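PDB 7BUG: terminal oxygenase component of carbazole, which uses a Rieske [2Fe-2S] cluster and a mononuclear iron to dioxygenate carbazole at its angular C-9a and adjacent C-1 positions. Local coordinates for residues Arg172-Asn177 with Glu284-Ile289. Sequence-based numbering, arbitrary orientation.
Sequences RLAVEN and EWYVPI
Tyr286 lays one face of its ring on the backbone of Ala174 and Val175, joining helix 171-179 to the antiparallel sheet of the helix-grip (Bet v 1-like) catalytic domain of a Rieske oxygenase. At the root of the side chain, Tyr286 CB meets the methyl of Ala174, 3.7 Å from its CB. Two small side chains meet the same face near its root, one toward each ortho carbon: CD1 is 3.5 Å from Ala174 CB, while CD2 is 3.4 Å from Val175 CG2, the branch set beside the backbone N because CG1 is anti to it (chi1 172°). CE2 sits 3.7 Å from Val175 CA, and this CA lies 4.0 Å from the ring centroid, 28° off the normal, a CH-pi contact over the face. CE1 and CZ pass below Ala174 O, which stands above the ring plane toward the rim. Alanine's short methyl lets the ring come close to the helix backbone; valine brings a compact branch over the CD2 rim; tyrosine combines a flat apolar body with a polar end. The contact is buried, with the Tyr286 side chain about 7 Å from the catalytic-domain iron(II), whose ligands are His183, His187 and Asp333. Glu284 OE1 is hydrogen-bonded to Tyr296 OH and Gln282 NE2. Tyr286 OH gives a hydrogen bond of 2.6 Å to Glu284 OE2, which accepts it on its anti lone pair, away from OE1.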
loop_
_atom_site.group_PDB
_atom_site.type_symbol
_atom_site.label_atom_id
_atom_site.label_comp_id
_atom_site.label_asym_id
_atom_site.label_seq_id
_atom_site.Cartn_x
_atom_site.Cartn_y
_atom_site.Cartn_z
ATOM N N ARG A 172 -17.172 -10.840 8.616
ATOM C CA ARG A 172 -17.518 -12.275 8.769
ATOM C C ARG A 172 -16.569 -12.974 9.740
ATOM O O ARG A 172 -16.993 -13.907 10.449
ATOM C CB ARG A 172 -17.454 -12.929 7.401
ATOM C CG ARG A 172 -18.554 -12.369 6.501
ATOM C CD ARG A 172 -18.333 -12.777 5.052
ATOM N NE ARG A 172 -17.063 -12.287 4.527
ATOM C CZ ARG A 172 -16.563 -12.547 3.352
ATOM N NH1 ARG A 172 -17.224 -13.331 2.505
ATOM N NH2 ARG A 172 -15.384 -12.075 3.024
ATOM N N LEU A 173 -15.324 -12.535 9.770
ATOM C CA LEU A 173 -14.371 -13.152 10.741
ATOM C C LEU A 173 -14.838 -12.820 12.164
ATOM O O LEU A 173 -14.772 -13.665 13.035
ATOM C CB LEU A 173 -12.976 -12.598 10.434
ATOM C CG LEU A 173 -12.441 -12.915 9.040
ATOM C CD1 LEU A 173 -11.027 -12.346 8.875
ATOM C CD2 LEU A 173 -12.502 -14.406 8.761
ATOM N N ALA A 174 -15.430 -11.639 12.369
ATOM C CA ALA A 174 -15.985 -11.198 13.653
ATOM C C ALA A 174 -17.236 -12.021 14.015
ATOM O O ALA A 174 -17.367 -12.531 15.132
ATOM C CB ALA A 174 -16.320 -9.715 13.568
ATOM N N VAL A 175 -18.167 -12.183 13.049
ATOM C CA VAL A 175 -19.398 -12.966 13.291
ATOM C C VAL A 175 -19.012 -14.376 13.705
ATOM O O VAL A 175 -19.575 -14.921 14.688
ATOM C CB VAL A 175 -20.279 -13.032 12.038
ATOM C CG1 VAL A 175 -21.433 -14.007 12.250
ATOM C CG2 VAL A 175 -20.833 -11.663 11.716
ATOM N N GLU A 176 -18.080 -14.982 12.973
ATOM C CA GLU A 176 -17.759 -16.411 13.188
ATOM C C GLU A 176 -17.071 -16.557 14.529
ATOM O O GLU A 176 -17.461 -17.485 15.256
ATOM C CB GLU A 176 -17.000 -16.979 12.014
ATOM C CG GLU A 176 -17.864 -16.986 10.780
ATOM C CD GLU A 176 -17.274 -17.729 9.599
ATOM O OE1 GLU A 176 -16.207 -18.460 9.781
ATOM O OE2 GLU A 176 -17.854 -17.645 8.516
ATOM N N ASN A 177 -16.187 -15.631 14.866
ATOM C CA ASN A 177 -15.522 -15.606 16.193
ATOM C C ASN A 177 -16.593 -15.503 17.288
ATOM O O ASN A 177 -16.447 -16.170 18.324
ATOM C CB ASN A 177 -14.542 -14.457 16.270
ATOM C CG ASN A 177 -14.132 -14.115 17.692
ATOM O OD1 ASN A 177 -13.423 -14.893 18.312
ATOM N ND2 ASN A 177 -14.476 -12.907 18.120
ATOM N N GLU A 284 -24.390 -8.111 20.278
ATOM C CA GLU A 284 -23.266 -7.427 19.640
ATOM C C GLU A 284 -23.365 -7.620 18.120
ATOM O O GLU A 284 -23.579 -8.727 17.610
ATOM C CB GLU A 284 -21.919 -7.853 20.247
ATOM C CG GLU A 284 -21.622 -9.299 20.110
ATOM C CD GLU A 284 -20.227 -9.649 20.664
ATOM O OE1 GLU A 284 -19.853 -8.999 21.677
ATOM O OE2 GLU A 284 -19.528 -10.449 20.057
ATOM N N TRP A 285 -23.149 -6.514 17.428
ATOM C CA TRP A 285 -23.144 -6.472 15.958
ATOM C C TRP A 285 -21.698 -6.409 15.464
ATOM O O TRP A 285 -20.854 -5.745 16.127
ATOM C CB TRP A 285 -23.895 -5.257 15.445
ATOM C CG TRP A 285 -25.394 -5.319 15.477
ATOM C CD1 TRP A 285 -26.158 -5.467 14.365
ATOM C CD2 TRP A 285 -26.314 -5.164 16.580
ATOM N NE1 TRP A 285 -27.489 -5.384 14.673
ATOM C CE2 TRP A 285 -27.615 -5.217 16.027
ATOM C CE3 TRP A 285 -26.173 -4.971 17.959
ATOM C CZ2 TRP A 285 -28.759 -5.097 16.814
ATOM C CZ3 TRP A 285 -27.322 -4.826 18.727
ATOM C CH2 TRP A 285 -28.583 -4.902 18.146
ATOM N N TYR A 286 -21.511 -6.905 14.261
ATOM C CA TYR A 286 -20.274 -6.822 13.481
ATOM C C TYR A 286 -20.633 -6.173 12.156
ATOM O O TYR A 286 -21.034 -6.861 11.188
ATOM C CB TYR A 286 -19.677 -8.203 13.344
ATOM C CG TYR A 286 -19.817 -9.063 14.568
ATOM C CD1 TYR A 286 -18.956 -8.944 15.664
ATOM C CD2 TYR A 286 -20.871 -9.952 14.669
ATOM C CE1 TYR A 286 -19.114 -9.761 16.773
ATOM C CE2 TYR A 286 -21.044 -10.753 15.783
ATOM C CZ TYR A 286 -20.162 -10.661 16.843
ATOM O OH TYR A 286 -20.444 -11.531 17.894
ATOM N N VAL A 287 -20.518 -4.874 12.136
ATOM C CA VAL A 287 -21.091 -4.070 11.026
ATOM C C VAL A 287 -20.019 -3.829 9.970
ATOM O O VAL A 287 -18.988 -3.190 10.243
ATOM C CB VAL A 287 -21.642 -2.752 11.567
ATOM C CG1 VAL A 287 -22.227 -1.934 10.440
ATOM C CG2 VAL A 287 -22.648 -3.021 12.665
ATOM N N PRO A 288 -20.268 -4.210 8.703
ATOM C CA PRO A 288 -19.273 -4.027 7.665
ATOM C C PRO A 288 -19.076 -2.545 7.343
ATOM O O PRO A 288 -20.038 -1.800 7.036
ATOM C CB PRO A 288 -19.842 -4.741 6.417
ATOM C CG PRO A 288 -21.003 -5.523 6.932
ATOM C CD PRO A 288 -21.482 -4.825 8.184
ATOM N N ILE A 289 -17.819 -2.115 7.438
ATOM C CA ILE A 289 -17.379 -0.748 7.045
ATOM C C ILE A 289 -16.839 -0.795 5.632
ATOM O O ILE A 289 -17.276 -0.009 4.777
ATOM C CB ILE A 289 -16.361 -0.156 8.050
ATOM C CG1 ILE A 289 -17.053 0.131 9.374
ATOM C CG2 ILE A 289 -15.674 1.070 7.496
ATOM C CD1 ILE A 289 -16.121 0.485 10.490
#